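Local structure of hypothetical protein Atu2327 (Agrobacterium tumefaciens, 2O8I) at residues I116-G121 with V150-W155; E55-L60 with Q141-A146; D65-L70 with R99-N104; A9-V14 with L156-M161; P19-R24 with G42-Q47. The protein probably decarboxylates 2-oxo-4-hydroxy-4-carboxy-5-ureidoimidazoline (OHCU) to allantoin, a late step of urate breakdown, although its function is formally unassigned. One frame throughout, in Å; residues are numbered along the deposited sequence.

Contact 1 of 5, residues I116-G121 with V150-W155; sequences IIAVKG and VEKIAW
Residues 116-121 run as an irregular chain past one flank of helix 150-155, and the two backbones converge from 7.0 Å between the CA atoms of Ile-116 and Val-150 to 5.5 Å between those of Ala-118 and Ile-153. The extended part alternates: the CB atoms of Ile-116 and Ala-118 point toward the helix, that of Ile-117 away. In Ile-116 the CG2 methyl is anti to the backbone N, and this sends it between two side chains one helical turn apart, 3.9 Å from Val-150 CG2 and 3.8 Å from Ile-153 CD1. Ile-116 crosses Val-150 obliquely and Ile-153 at nearly a right angle. The arrangement belongs to the all-helical OHCU decarboxylase fold, in which the loop between helices 94-111 and 124-135 lies against the long helix 139-161. Ile-153 continues the apolar row: its CG1 is 4.0 Å from Ala-118 CB, and its CD1 rises to the peptide, 3.8 Å from Ala-118 N. That N-H is not left without an acceptor, being hydrogen-bonded to Gln-149 OE1 on the same helix. Lys-152 contributes only aliphatic chain, with CD 3.6 Å from Ala-118 CB. On the loop, Ile-116 O is hydrogen-bonded to Arg-134 NH1. The second subunit closes in from outside, where its Glu-75 packs on Ile-153 and its Leu-76 on Val-119.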
# COMPACT_ATOMS: atom_id res chain seq x y z
N ILE A 116 7.58 -0.47 11.43
CA ILE A 116 7.86 -1.17 10.20
C ILE A 116 8.39 -2.57 10.55
O ILE A 116 9.33 -2.73 11.38
CB ILE A 116 8.90 -0.42 9.40
CG1 ILE A 116 8.35 0.93 8.95
CG2 ILE A 116 9.39 -1.26 8.20
CD1 ILE A 116 9.48 1.89 8.45
N ILE A 117 7.75 -3.58 9.96
CA ILE A 117 8.13 -4.93 10.27
C ILE A 117 7.81 -5.86 9.11
O ILE A 117 6.71 -5.81 8.57
CB ILE A 117 7.49 -5.40 11.62
CG1 ILE A 117 8.12 -6.73 12.05
CG2 ILE A 117 5.94 -5.39 11.57
CD1 ILE A 117 7.51 -7.27 13.31
N ALA A 118 8.79 -6.66 8.69
CA ALA A 118 8.54 -7.73 7.72
C ALA A 118 7.68 -8.78 8.42
O ALA A 118 7.96 -9.19 9.55
CB ALA A 118 9.82 -8.34 7.26
N VAL A 119 6.66 -9.24 7.72
CA VAL A 119 5.56 -9.93 8.34
C VAL A 119 5.36 -11.35 7.77
O VAL A 119 4.59 -12.15 8.34
CB VAL A 119 4.32 -9.00 8.16
CG1 VAL A 119 3.11 -9.73 7.62
CG2 VAL A 119 4.08 -8.15 9.39
N LYS A 120 6.06 -11.69 6.68
CA LYS A 120 5.99 -13.04 6.11
C LYS A 120 6.25 -14.08 7.21
O LYS A 120 7.25 -14.00 7.92
CB LYS A 120 6.93 -13.25 4.90
CG LYS A 120 6.99 -14.70 4.40
CD LYS A 120 7.28 -14.93 2.88
CE LYS A 120 6.31 -14.20 1.89
NZ LYS A 120 4.85 -14.41 2.17
N GLY A 121 5.34 -15.04 7.34
CA GLY A 121 5.48 -16.11 8.33
C GLY A 121 5.19 -15.73 9.79
O GLY A 121 5.42 -16.51 10.68
N VAL A 150 12.95 -2.45 6.39
CA VAL A 150 12.61 -1.90 5.10
C VAL A 150 13.35 -2.68 3.98
O VAL A 150 12.81 -2.93 2.90
CB VAL A 150 12.93 -0.39 5.05
CG1 VAL A 150 13.24 0.05 3.66
CG2 VAL A 150 11.77 0.40 5.56
N GLU A 151 14.54 -3.14 4.29
CA GLU A 151 15.32 -3.84 3.32
C GLU A 151 15.01 -5.31 2.97
O GLU A 151 14.83 -5.62 1.78
CB GLU A 151 16.82 -3.82 3.71
CG GLU A 151 17.53 -2.49 3.56
CD GLU A 151 19.07 -2.57 3.80
OE1 GLU A 151 19.62 -3.67 4.12
OE2 GLU A 151 19.73 -1.51 3.68
N LYS A 152 14.89 -6.23 3.91
CA LYS A 152 13.75 -6.97 4.27
C LYS A 152 12.49 -7.02 3.49
O LYS A 152 12.26 -8.00 2.77
CB LYS A 152 13.67 -7.39 5.71
CG LYS A 152 14.07 -8.84 5.85
CD LYS A 152 13.14 -9.61 6.86
CE LYS A 152 13.59 -11.11 7.12
NZ LYS A 152 12.73 -11.80 8.15
N ILE A 153 11.66 -6.01 3.63
CA ILE A 153 10.46 -5.93 2.88
C ILE A 153 10.79 -5.82 1.36
O ILE A 153 10.14 -6.47 0.52
CB ILE A 153 9.64 -4.80 3.44
CG1 ILE A 153 9.15 -5.25 4.84
CG2 ILE A 153 8.51 -4.48 2.48
CD1 ILE A 153 8.81 -4.12 5.83
N ALA A 154 11.83 -5.05 1.04
CA ALA A 154 12.26 -4.89 -0.35
C ALA A 154 12.53 -6.27 -0.93
O ALA A 154 12.07 -6.60 -2.05
CB ALA A 154 13.52 -3.95 -0.48
N TRP A 155 13.24 -7.08 -0.15
CA TRP A 155 13.56 -8.41 -0.60
C TRP A 155 12.31 -9.22 -0.85
O TRP A 155 12.16 -9.87 -1.90
CB TRP A 155 14.49 -9.14 0.40
CG TRP A 155 14.50 -10.62 0.16
CD1 TRP A 155 13.84 -11.57 0.87
CD2 TRP A 155 15.15 -11.29 -0.90
NE1 TRP A 155 14.05 -12.81 0.33
CE2 TRP A 155 14.86 -12.67 -0.76
CE3 TRP A 155 15.98 -10.87 -1.94
CZ2 TRP A 155 15.36 -13.63 -1.63
CZ3 TRP A 155 16.47 -11.82 -2.82
CH2 TRP A 155 16.15 -13.20 -2.66

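Contact 2 of 5, residues E55-L60 with Q141-A146; sequences ERLGVL and QEFATA
The Phe-143 ring is met at its edge, in the ring plane, by Leu-57 CD1, while Leu-60 CD2 and Arg-56 CB approach it obliquely. This ring is the main bridge between helix 53-62 and the first half of helix 139-161, a helix-helix packing within the all-alpha OHCU decarboxylase fold. The short segments cross at 69° with their axes 11.2 Å apart, a separation wide enough for a phenyl group to span. Phe-143 does so because its CG is anti to the backbone N (chi1 -166°): the CB sets out to one side, yet the ring reaches across to the other helix. CE1 is the ring atom with two leucine neighbours: Leu-60 CD2 lies 3.5 Å and Leu-57 CD1 3.9 Å from Phe-143 CE1. Leu-57, its own CG also anti to the backbone N, crosses the ring at about a right angle. At the far tip, Phe-143 CZ is 4.1 Å from Arg-56 CB. The chain of Arg-56 bends at chi3, which brings NH2 to 4.2 Å from Phe-143 CE2 with the guanidinium and ring planes 66° apart, so the two groups are not stacked. The charge of Arg-56 is engaged elsewhere: NE forms a salt bridge with Glu-53, NH1 donates to Phe-48 O, and the group makes a cation-pi contact with the Phe-48 ring. Deeper in the interface, where the helices are closest in backbone register, Leu-60 CG rests 4.1 Å from Ala-146 CB.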
# COMPACT_ATOMS: atom_id res chain seq x y z
N GLU A 55 17.37 11.34 3.75
CA GLU A 55 16.69 10.58 2.71
C GLU A 55 16.20 9.23 3.23
O GLU A 55 15.04 8.87 3.00
CB GLU A 55 17.56 10.43 1.45
CG GLU A 55 17.77 11.75 0.67
CD GLU A 55 18.84 11.63 -0.44
OE1 GLU A 55 19.78 10.79 -0.29
OE2 GLU A 55 18.74 12.37 -1.46
N ARG A 56 17.05 8.53 3.96
CA ARG A 56 16.67 7.29 4.62
C ARG A 56 15.50 7.51 5.60
O ARG A 56 14.55 6.70 5.66
CB ARG A 56 17.88 6.66 5.29
CG ARG A 56 18.91 6.17 4.27
CD ARG A 56 20.36 6.05 4.82
NE ARG A 56 20.46 5.19 6.00
CZ ARG A 56 20.39 3.85 5.99
NH1 ARG A 56 20.23 3.17 4.86
NH2 ARG A 56 20.47 3.18 7.13
N LEU A 57 15.54 8.62 6.33
CA LEU A 57 14.44 8.96 7.25
C LEU A 57 13.14 9.19 6.47
O LEU A 57 12.04 8.78 6.95
CB LEU A 57 14.78 10.18 8.11
CG LEU A 57 13.72 10.55 9.16
CD1 LEU A 57 13.59 9.45 10.22
CD2 LEU A 57 14.04 11.90 9.82
N GLY A 58 13.26 9.80 5.29
CA GLY A 58 12.11 9.96 4.37
C GLY A 58 11.51 8.63 3.93
O GLY A 58 10.30 8.50 3.76
N VAL A 59 12.35 7.62 3.75
CA VAL A 59 11.87 6.33 3.27
C VAL A 59 11.08 5.69 4.37
O VAL A 59 10.02 5.12 4.12
CB VAL A 59 13.05 5.41 2.86
CG1 VAL A 59 12.60 3.98 2.66
CG2 VAL A 59 13.78 5.98 1.61
N LEU A 60 11.57 5.78 5.60
CA LEU A 60 10.88 5.18 6.76
C LEU A 60 9.52 5.80 6.92
O LEU A 60 8.54 5.11 7.14
CB LEU A 60 11.69 5.42 8.02
CG LEU A 60 12.68 4.37 8.53
CD1 LEU A 60 13.27 3.51 7.47
CD2 LEU A 60 13.76 5.03 9.34
N GLN A 141 18.77 2.83 17.90
CA GLN A 141 18.51 1.39 17.75
C GLN A 141 17.36 1.12 16.79
O GLN A 141 17.51 0.33 15.84
CB GLN A 141 18.22 0.73 19.09
CG GLN A 141 19.27 0.97 20.15
CD GLN A 141 18.79 0.52 21.53
OE1 GLN A 141 17.82 1.06 22.10
NE2 GLN A 141 19.46 -0.47 22.07
N GLU A 142 16.23 1.80 17.00
CA GLU A 142 15.06 1.72 16.12
C GLU A 142 15.31 2.16 14.69
O GLU A 142 14.65 1.71 13.77
CB GLU A 142 13.89 2.52 16.66
CG GLU A 142 13.23 1.81 17.70
CD GLU A 142 12.89 0.39 17.29
OE1 GLU A 142 11.92 0.24 16.50
OE2 GLU A 142 13.59 -0.54 17.80
N PHE A 143 16.25 3.06 14.51
CA PHE A 143 16.57 3.48 13.18
C PHE A 143 17.36 2.36 12.51
O PHE A 143 17.09 2.04 11.36
CB PHE A 143 17.35 4.78 13.20
CG PHE A 143 17.45 5.44 11.88
CD1 PHE A 143 16.47 6.32 11.47
CD2 PHE A 143 18.54 5.20 11.05
CE1 PHE A 143 16.54 6.96 10.24
CE2 PHE A 143 18.63 5.82 9.82
CZ PHE A 143 17.63 6.71 9.40
N ALA A 144 18.28 1.74 13.24
CA ALA A 144 18.95 0.55 12.72
C ALA A 144 17.94 -0.57 12.38
O ALA A 144 17.93 -1.08 11.27
CB ALA A 144 20.04 0.05 13.70
N THR A 145 17.06 -0.92 13.33
CA THR A 145 16.07 -1.96 13.11
C THR A 145 15.12 -1.65 11.95
O THR A 145 14.95 -2.50 11.08
CB THR A 145 15.26 -2.22 14.39
OG1 THR A 145 16.14 -2.73 15.36
CG2 THR A 145 14.17 -3.27 14.21
N ALA A 146 14.53 -0.45 11.94
CA ALA A 146 13.55 -0.05 10.92
C ALA A 146 14.14 -0.09 9.55
O ALA A 146 13.52 -0.62 8.65
CB ALA A 146 12.98 1.31 11.20

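Contact 3 of 5, residues D65-L70 with R99-N104; sequences DLAGKL and RFTQLN
Phe-100 offers one ring face to Leu-66, whose CD2 lies over it, and an edge to Leu-70, whose CD1 sits near the ring plane. This is a roughly antiparallel helix pair of the all-alpha OHCU decarboxylase fold: the short segments 66-70 and 99-104 run at 147° to one another, with 9.6 Å between their axes. Leu-66 and Leu-70 are one turn apart and so grip the ring from two directions. Leu-70 crosses it at about a right angle, with CD1 3.8 Å from Phe-100 CD2 and 4.1 Å from Phe-100 CE2, whereas the Leu-66 CG to Phe-100 CD2 distance is 4.4 Å. Ile-127 of helix 124-135 and Leu-92 also pack on this aromatic side chain.

Asp-65 occupies the N-cap position of helix 66-74. Its CG takes the crowded position between the backbone N and the carbonyl carbon, which turns the carboxylate back over the first turn, where OD1 accepts from Gly-68 N at 3.0 Å with an N-H...O angle of 148°. The donor reaches OD1 from above the carboxylate plane, 29° out of it. A negative group placed here would be expected to suit the positive end of the helix dipole. The Asn-104 amide stands perpendicular to that carboxylate, with its CG 3.8 Å from Asp-65 CB. Farther down helix 66-74, Lys-69 NZ is hydrogen-bonded to His-63 and salt-bridged to Glu-75 of the second subunit. The backbones are nearest at Ala-67 and Thr-101, whose CA atoms are 6.2 Å apart, and there Ala-67 CB lies 3.8 Å from Thr-101 OG1.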
# COMPACT_ATOMS: atom_id res chain seq x y z
N ASP A 65 1.91 1.73 7.25
CA ASP A 65 1.73 1.07 8.53
C ASP A 65 1.08 -0.31 8.36
O ASP A 65 0.49 -0.64 7.31
CB ASP A 65 0.97 1.95 9.52
CG ASP A 65 -0.40 2.35 9.01
OD1 ASP A 65 -0.98 1.72 8.12
OD2 ASP A 65 -0.93 3.32 9.53
N LEU A 66 1.22 -1.12 9.39
CA LEU A 66 0.72 -2.45 9.37
C LEU A 66 -0.78 -2.58 8.99
O LEU A 66 -1.16 -3.36 8.10
CB LEU A 66 1.01 -3.01 10.74
CG LEU A 66 1.02 -4.52 10.82
CD1 LEU A 66 1.62 -5.10 9.60
CD2 LEU A 66 1.84 -4.81 12.02
N ALA A 67 -1.65 -1.81 9.62
CA ALA A 67 -3.09 -1.86 9.26
C ALA A 67 -3.33 -1.60 7.79
O ALA A 67 -4.15 -2.27 7.17
CB ALA A 67 -3.88 -0.95 10.09
N GLY A 68 -2.60 -0.66 7.22
CA GLY A 68 -2.67 -0.39 5.80
C GLY A 68 -2.22 -1.57 4.97
O GLY A 68 -2.77 -1.80 3.87
N LYS A 69 -1.23 -2.34 5.44
CA LYS A 69 -0.82 -3.50 4.66
C LYS A 69 -1.91 -4.57 4.74
O LYS A 69 -2.23 -5.23 3.74
CB LYS A 69 0.54 -4.05 5.09
CG LYS A 69 1.70 -3.11 4.90
CD LYS A 69 3.06 -3.74 5.34
CE LYS A 69 4.24 -2.96 4.71
NZ LYS A 69 5.59 -3.48 5.15
N LEU A 70 -2.46 -4.76 5.94
CA LEU A 70 -3.48 -5.78 6.15
C LEU A 70 -4.73 -5.50 5.31
O LEU A 70 -5.32 -6.42 4.72
CB LEU A 70 -3.83 -5.90 7.64
CG LEU A 70 -2.64 -6.43 8.47
CD1 LEU A 70 -2.96 -6.37 9.92
CD2 LEU A 70 -2.34 -7.87 8.13
N ARG A 99 -6.01 -2.75 17.77
CA ARG A 99 -4.82 -2.72 18.61
C ARG A 99 -3.63 -2.37 17.73
O ARG A 99 -2.80 -1.57 18.13
CB ARG A 99 -4.61 -4.04 19.37
CG ARG A 99 -3.72 -3.97 20.61
CD ARG A 99 -3.60 -5.42 21.17
NE ARG A 99 -2.62 -5.67 22.26
CZ ARG A 99 -2.58 -6.77 23.04
NH1 ARG A 99 -3.46 -7.76 22.88
NH2 ARG A 99 -1.64 -6.91 23.98
N PHE A 100 -3.55 -2.94 16.53
CA PHE A 100 -2.41 -2.62 15.66
C PHE A 100 -2.33 -1.13 15.37
O PHE A 100 -1.25 -0.54 15.51
CB PHE A 100 -2.39 -3.42 14.36
CG PHE A 100 -1.96 -4.85 14.56
CD1 PHE A 100 -1.29 -5.25 15.72
CD2 PHE A 100 -2.18 -5.80 13.58
CE1 PHE A 100 -0.85 -6.56 15.91
CE2 PHE A 100 -1.75 -7.12 13.77
CZ PHE A 100 -1.08 -7.50 14.94
N THR A 101 -3.48 -0.55 15.02
CA THR A 101 -3.59 0.88 14.81
C THR A 101 -3.09 1.69 16.03
O THR A 101 -2.27 2.62 15.90
CB THR A 101 -5.03 1.25 14.44
OG1 THR A 101 -5.31 0.75 13.13
CG2 THR A 101 -5.20 2.76 14.46
N GLN A 102 -3.55 1.30 17.22
CA GLN A 102 -3.16 1.98 18.43
C GLN A 102 -1.64 1.81 18.69
O GLN A 102 -0.95 2.75 19.06
CB GLN A 102 -4.05 1.53 19.60
CG GLN A 102 -3.50 1.84 20.98
CD GLN A 102 -4.34 1.16 22.10
OE1 GLN A 102 -4.17 -0.06 22.39
NE2 GLN A 102 -5.25 1.93 22.72
N LEU A 103 -1.10 0.62 18.47
CA LEU A 103 0.30 0.43 18.81
C LEU A 103 1.15 1.24 17.83
O LEU A 103 2.14 1.89 18.19
CB LEU A 103 0.68 -1.05 18.86
CG LEU A 103 0.01 -1.90 19.97
CD1 LEU A 103 0.37 -3.37 19.74
CD2 LEU A 103 0.25 -1.48 21.49
N ASN A 104 0.70 1.25 16.59
CA ASN A 104 1.34 2.04 15.60
C ASN A 104 1.29 3.54 15.91
O ASN A 104 2.32 4.21 15.74
CB ASN A 104 0.78 1.76 14.23
CG ASN A 104 1.45 2.57 13.20
OD1 ASN A 104 0.93 3.62 12.81
ND2 ASN A 104 2.67 2.17 12.80

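Contact 4 of 5, residues A9-V14 with L156-M161; sequences ARFGGV and LRLASM
Arg-157 leaves helix 156-161 with its CB directed toward residues 9-14 and its CG anti to the carbonyl carbon, and the chain stays extended from CG to NE. Its CD passes 3.6 Å from Val-14 O. NE turns to Glu-75 of the second subunit in a salt bridge. At the tip, NH1 is 3.1 Å from Val-14 O in a weak hydrogen bond, bent to 132°; Gly-13 O lies at the guanidinium edge, but the angle there is too poor for a bond. NH2 pairs with Glu-16, so one guanidinium has an acidic partner in its own chain and another in the second subunit. On the apolar side of the contact, Val-14 crosses Leu-158 at about a right angle, with Val-14 CG1 3.9 Å from Leu-158 CD1. The other methyl, Val-14 CG2, meets CE of the selenomethionine Met-161 at 3.9 Å, and Leu-158 CD2 reaches Phe-11 CD1 at 3.8 Å. The type I beta turn from Phe-11 to Val-14 holds Val-14 against Leu-158 and Met-161. In this all-helical fold the turn lies against the C-terminal part of helix 139-161, with helix 37-50 touching Phe-11 and Leu-158, and Ile-72 of the second subunit packing on Arg-157.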
# COMPACT_ATOMS: atom_id res chain seq x y z
N ALA A 9 9.62 2.17 -13.21
CA ALA A 9 8.23 1.94 -13.08
C ALA A 9 7.76 0.70 -12.32
O ALA A 9 7.17 0.84 -11.27
CB ALA A 9 7.54 2.03 -14.41
N ARG A 10 8.04 -0.54 -12.71
CA ARG A 10 9.00 -1.46 -12.19
C ARG A 10 9.40 -1.57 -10.74
O ARG A 10 8.80 -2.36 -10.01
CB ARG A 10 9.98 -2.05 -13.16
CG ARG A 10 9.74 -3.51 -13.26
CD ARG A 10 9.21 -3.80 -14.55
NE ARG A 10 10.11 -4.53 -15.43
CZ ARG A 10 10.49 -5.84 -15.39
NH1 ARG A 10 10.20 -6.67 -14.38
NH2 ARG A 10 11.23 -6.30 -16.41
N PHE A 11 10.42 -0.81 -10.35
CA PHE A 11 11.06 -1.05 -9.09
C PHE A 11 11.02 0.24 -8.27
O PHE A 11 11.52 0.28 -7.15
CB PHE A 11 12.49 -1.54 -9.30
CG PHE A 11 12.62 -2.75 -10.22
CD1 PHE A 11 12.02 -3.97 -9.89
CD2 PHE A 11 13.35 -2.67 -11.39
CE1 PHE A 11 12.16 -5.09 -10.76
CE2 PHE A 11 13.49 -3.76 -12.26
CZ PHE A 11 12.90 -4.99 -11.93
N GLY A 12 10.41 1.29 -8.82
CA GLY A 12 10.21 2.53 -8.07
C GLY A 12 9.47 2.40 -6.74
O GLY A 12 9.75 3.16 -5.82
N GLY A 13 8.52 1.44 -6.64
CA GLY A 13 7.72 1.22 -5.45
C GLY A 13 8.30 0.21 -4.46
O GLY A 13 7.70 -0.03 -3.41
N VAL A 14 9.41 -0.42 -4.77
CA VAL A 14 9.89 -1.48 -3.90
C VAL A 14 10.26 -0.88 -2.53
O VAL A 14 10.07 -1.50 -1.47
CB VAL A 14 11.10 -2.26 -4.56
CG1 VAL A 14 11.86 -3.12 -3.54
CG2 VAL A 14 10.61 -3.10 -5.72
N LEU A 156 11.41 -9.20 0.13
CA LEU A 156 10.17 -9.96 0.02
C LEU A 156 9.35 -9.51 -1.18
O LEU A 156 8.77 -10.35 -1.90
CB LEU A 156 9.34 -9.85 1.32
CG LEU A 156 9.96 -10.48 2.58
CD1 LEU A 156 9.17 -10.01 3.81
CD2 LEU A 156 9.97 -12.03 2.48
N ARG A 157 9.30 -8.21 -1.42
CA ARG A 157 8.57 -7.70 -2.59
C ARG A 157 9.17 -8.22 -3.88
O ARG A 157 8.46 -8.88 -4.67
CB ARG A 157 8.48 -6.19 -2.57
CG ARG A 157 7.62 -5.73 -1.39
CD ARG A 157 7.77 -4.28 -1.16
NE ARG A 157 6.71 -3.80 -0.29
CZ ARG A 157 6.39 -2.53 -0.14
NH1 ARG A 157 7.04 -1.60 -0.84
NH2 ARG A 157 5.42 -2.18 0.71
N LEU A 158 10.47 -7.97 -4.06
CA LEU A 158 11.23 -8.47 -5.22
C LEU A 158 11.15 -9.97 -5.43
O LEU A 158 10.95 -10.40 -6.57
CB LEU A 158 12.67 -8.02 -5.15
CG LEU A 158 12.81 -6.52 -5.42
CD1 LEU A 158 14.14 -6.04 -4.87
CD2 LEU A 158 12.68 -6.24 -6.92
N ALA A 159 11.23 -10.75 -4.35
CA ALA A 159 11.03 -12.20 -4.45
C ALA A 159 9.66 -12.64 -5.00
O ALA A 159 9.54 -13.73 -5.55
CB ALA A 159 11.32 -12.87 -3.14
N SER A 160 8.61 -11.82 -4.86
CA SER A 160 7.32 -12.20 -5.46
C SER A 160 7.25 -11.86 -6.96
O SER A 160 6.48 -12.48 -7.70
CB SER A 160 6.13 -11.59 -4.71
OG SER A 160 6.16 -10.17 -4.77
N MSE A 161 8.07 -10.90 -7.39
CA MSE A 161 8.05 -10.40 -8.74
C MSE A 161 9.08 -11.02 -9.67
O MSE A 161 8.99 -10.83 -10.87
CB MSE A 161 8.42 -8.95 -8.73
CG MSE A 161 7.38 -7.97 -8.36
SE MSE A 161 8.44 -6.32 -8.00
CE MSE A 161 8.19 -6.15 -6.07

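Contact 5 of 5, residues P19-R24 with G42-Q47; sequences PFIAER and GALCAQ
A bend at chi2 (-54°), following a chi1 that sets CG anti to the carbonyl carbon, folds the amide of Gln-47 against Arg-24; the same first torsion in Arg-24, continued by an extended chain, runs its CB-to-CD part alongside the NE2 end of that amide. Gln-47 NE2 comes to 3.3 Å from Arg-24 CB and 3.8 Å from Arg-24 CD, contacts with carbon atoms and therefore packing. The guanidinium lies beyond, its plane 81° from the amide. It is placed by other groups: Phe-20 CD2 is 3.6 Å above one face, over its centre, and NH2 forms a salt bridge with Glu-55 of helix 53-62.

Nearer the buried side, Ile-21 holds CG2 anti to its backbone N. That methyl lies 3.6 Å from Leu-44 O and 4.2 Å from Leu-44 CB, so it rests on the backbone of the opposing helix as well as on its side chain. Leu-44 answers with CD2, 4.1 Å from Ala-22 CA, and Gln-47 CG is 3.6 Å from Ile-21 O. Phe-15 packs on both Ile-21 and Leu-44, and Phe-11 of helix 4-11 also touches Leu-44. With segment axes 8.7 Å apart and N-to-C directions 111° from each other, the geometry is that of a steeply crossed helix pair, here helices 19-27 and 37-50, in the all-alpha fold of OHCU decarboxylases.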
# COMPACT_ATOMS: atom_id res chain seq x y z
N PRO A 19 10.83 6.45 -5.53
CA PRO A 19 11.36 6.20 -6.86
C PRO A 19 12.81 6.64 -7.00
O PRO A 19 13.53 6.03 -7.77
CB PRO A 19 10.41 7.00 -7.79
CG PRO A 19 9.72 7.99 -6.91
CD PRO A 19 9.63 7.31 -5.58
N PHE A 20 13.27 7.63 -6.24
CA PHE A 20 14.69 8.07 -6.35
C PHE A 20 15.66 6.91 -6.13
O PHE A 20 16.75 6.89 -6.75
CB PHE A 20 15.02 9.25 -5.44
CG PHE A 20 15.26 8.86 -4.00
CD1 PHE A 20 14.19 8.71 -3.10
CD2 PHE A 20 16.54 8.61 -3.55
CE1 PHE A 20 14.43 8.31 -1.74
CE2 PHE A 20 16.78 8.22 -2.22
CZ PHE A 20 15.73 8.06 -1.33
N ILE A 21 15.30 5.95 -5.27
CA ILE A 21 16.12 4.73 -5.07
C ILE A 21 16.35 4.04 -6.42
O ILE A 21 17.49 3.69 -6.76
CB ILE A 21 15.51 3.74 -4.06
CG1 ILE A 21 15.42 4.36 -2.67
CG2 ILE A 21 16.33 2.47 -3.94
CD1 ILE A 21 16.77 4.52 -2.00
N ALA A 22 15.27 3.91 -7.20
CA ALA A 22 15.30 3.19 -8.47
C ALA A 22 15.97 4.02 -9.54
O ALA A 22 16.67 3.45 -10.36
CB ALA A 22 13.90 2.77 -8.89
N GLU A 23 15.75 5.34 -9.55
CA GLU A 23 16.43 6.27 -10.49
C GLU A 23 17.95 6.14 -10.35
O GLU A 23 18.67 5.91 -11.33
CB GLU A 23 16.10 7.73 -10.19
CG GLU A 23 14.66 8.12 -10.09
CD GLU A 23 14.14 8.63 -11.41
OE1 GLU A 23 14.99 8.83 -12.34
OE2 GLU A 23 12.89 8.84 -11.52
N ARG A 24 18.46 6.29 -9.13
CA ARG A 24 19.89 6.21 -8.92
C ARG A 24 20.43 4.85 -9.23
O ARG A 24 21.51 4.74 -9.83
CB ARG A 24 20.24 6.55 -7.49
CG ARG A 24 19.92 7.97 -7.15
CD ARG A 24 20.35 8.27 -5.74
NE ARG A 24 19.84 9.59 -5.40
CZ ARG A 24 19.76 10.06 -4.17
NH1 ARG A 24 20.13 9.29 -3.14
NH2 ARG A 24 19.28 11.29 -3.97
N GLY A 42 20.18 -6.25 -4.29
CA GLY A 42 21.50 -5.79 -3.93
C GLY A 42 21.67 -4.36 -4.45
O GLY A 42 22.20 -3.48 -3.73
N ALA A 43 21.18 -4.11 -5.67
CA ALA A 43 21.37 -2.83 -6.36
C ALA A 43 20.56 -1.74 -5.69
O ALA A 43 21.07 -0.64 -5.45
CB ALA A 43 20.99 -2.96 -7.81
N LEU A 44 19.30 -2.05 -5.36
CA LEU A 44 18.43 -1.11 -4.66
C LEU A 44 18.90 -0.81 -3.22
O LEU A 44 18.98 0.37 -2.83
CB LEU A 44 16.97 -1.58 -4.71
CG LEU A 44 16.37 -1.70 -6.12
CD1 LEU A 44 14.90 -2.11 -6.02
CD2 LEU A 44 16.51 -0.41 -6.99
N CYS A 45 19.26 -1.85 -2.45
CA CYS A 45 19.83 -1.62 -1.11
C CYS A 45 21.07 -0.75 -1.17
O CYS A 45 21.26 0.14 -0.32
CB CYS A 45 20.12 -2.93 -0.38
SG CYS A 45 18.58 -3.75 0.04
N ALA A 46 21.92 -0.97 -2.17
CA ALA A 46 23.11 -0.16 -2.34
C ALA A 46 22.77 1.31 -2.36
O ALA A 46 23.41 2.10 -1.66
CB ALA A 46 23.90 -0.56 -3.58
N GLN A 47 21.76 1.71 -3.13
CA GLN A 47 21.38 3.11 -3.13
C GLN A 47 20.75 3.55 -1.80
O GLN A 47 20.89 4.71 -1.39
CB GLN A 47 20.41 3.43 -4.26
CG GLN A 47 20.91 3.15 -5.63
CD GLN A 47 22.23 3.82 -5.93
OE1 GLN A 47 23.10 3.21 -6.52
NE2 GLN A 47 22.39 5.08 -5.52

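How the contacts relate
Helix 139-161 runs through contacts 2, 1 and 4 in turn, meeting helix 53-62, the 116-121 loop and the 11-14 turn. Contact 1 is the most central, its centre about 5 Å from that of the chain, and is almost wholly apolar. Contacts 1 and 5 are buried, the others partly so, although 3 and 5 lie on opposite sides of the chain's centre, about 27 Å apart between centres. Val-150 touches Leu-60 of contact 2, and Ala-154 touches Val-14 of contact 4. Contacts 2 and 5, joined by the Glu-55 to Arg-24 salt bridge, touch no other chain. Contacts 1, 3 and 4 border the second subunit, and in 3 and 4 its Glu-75 pairs with Lys-69 and Arg-157.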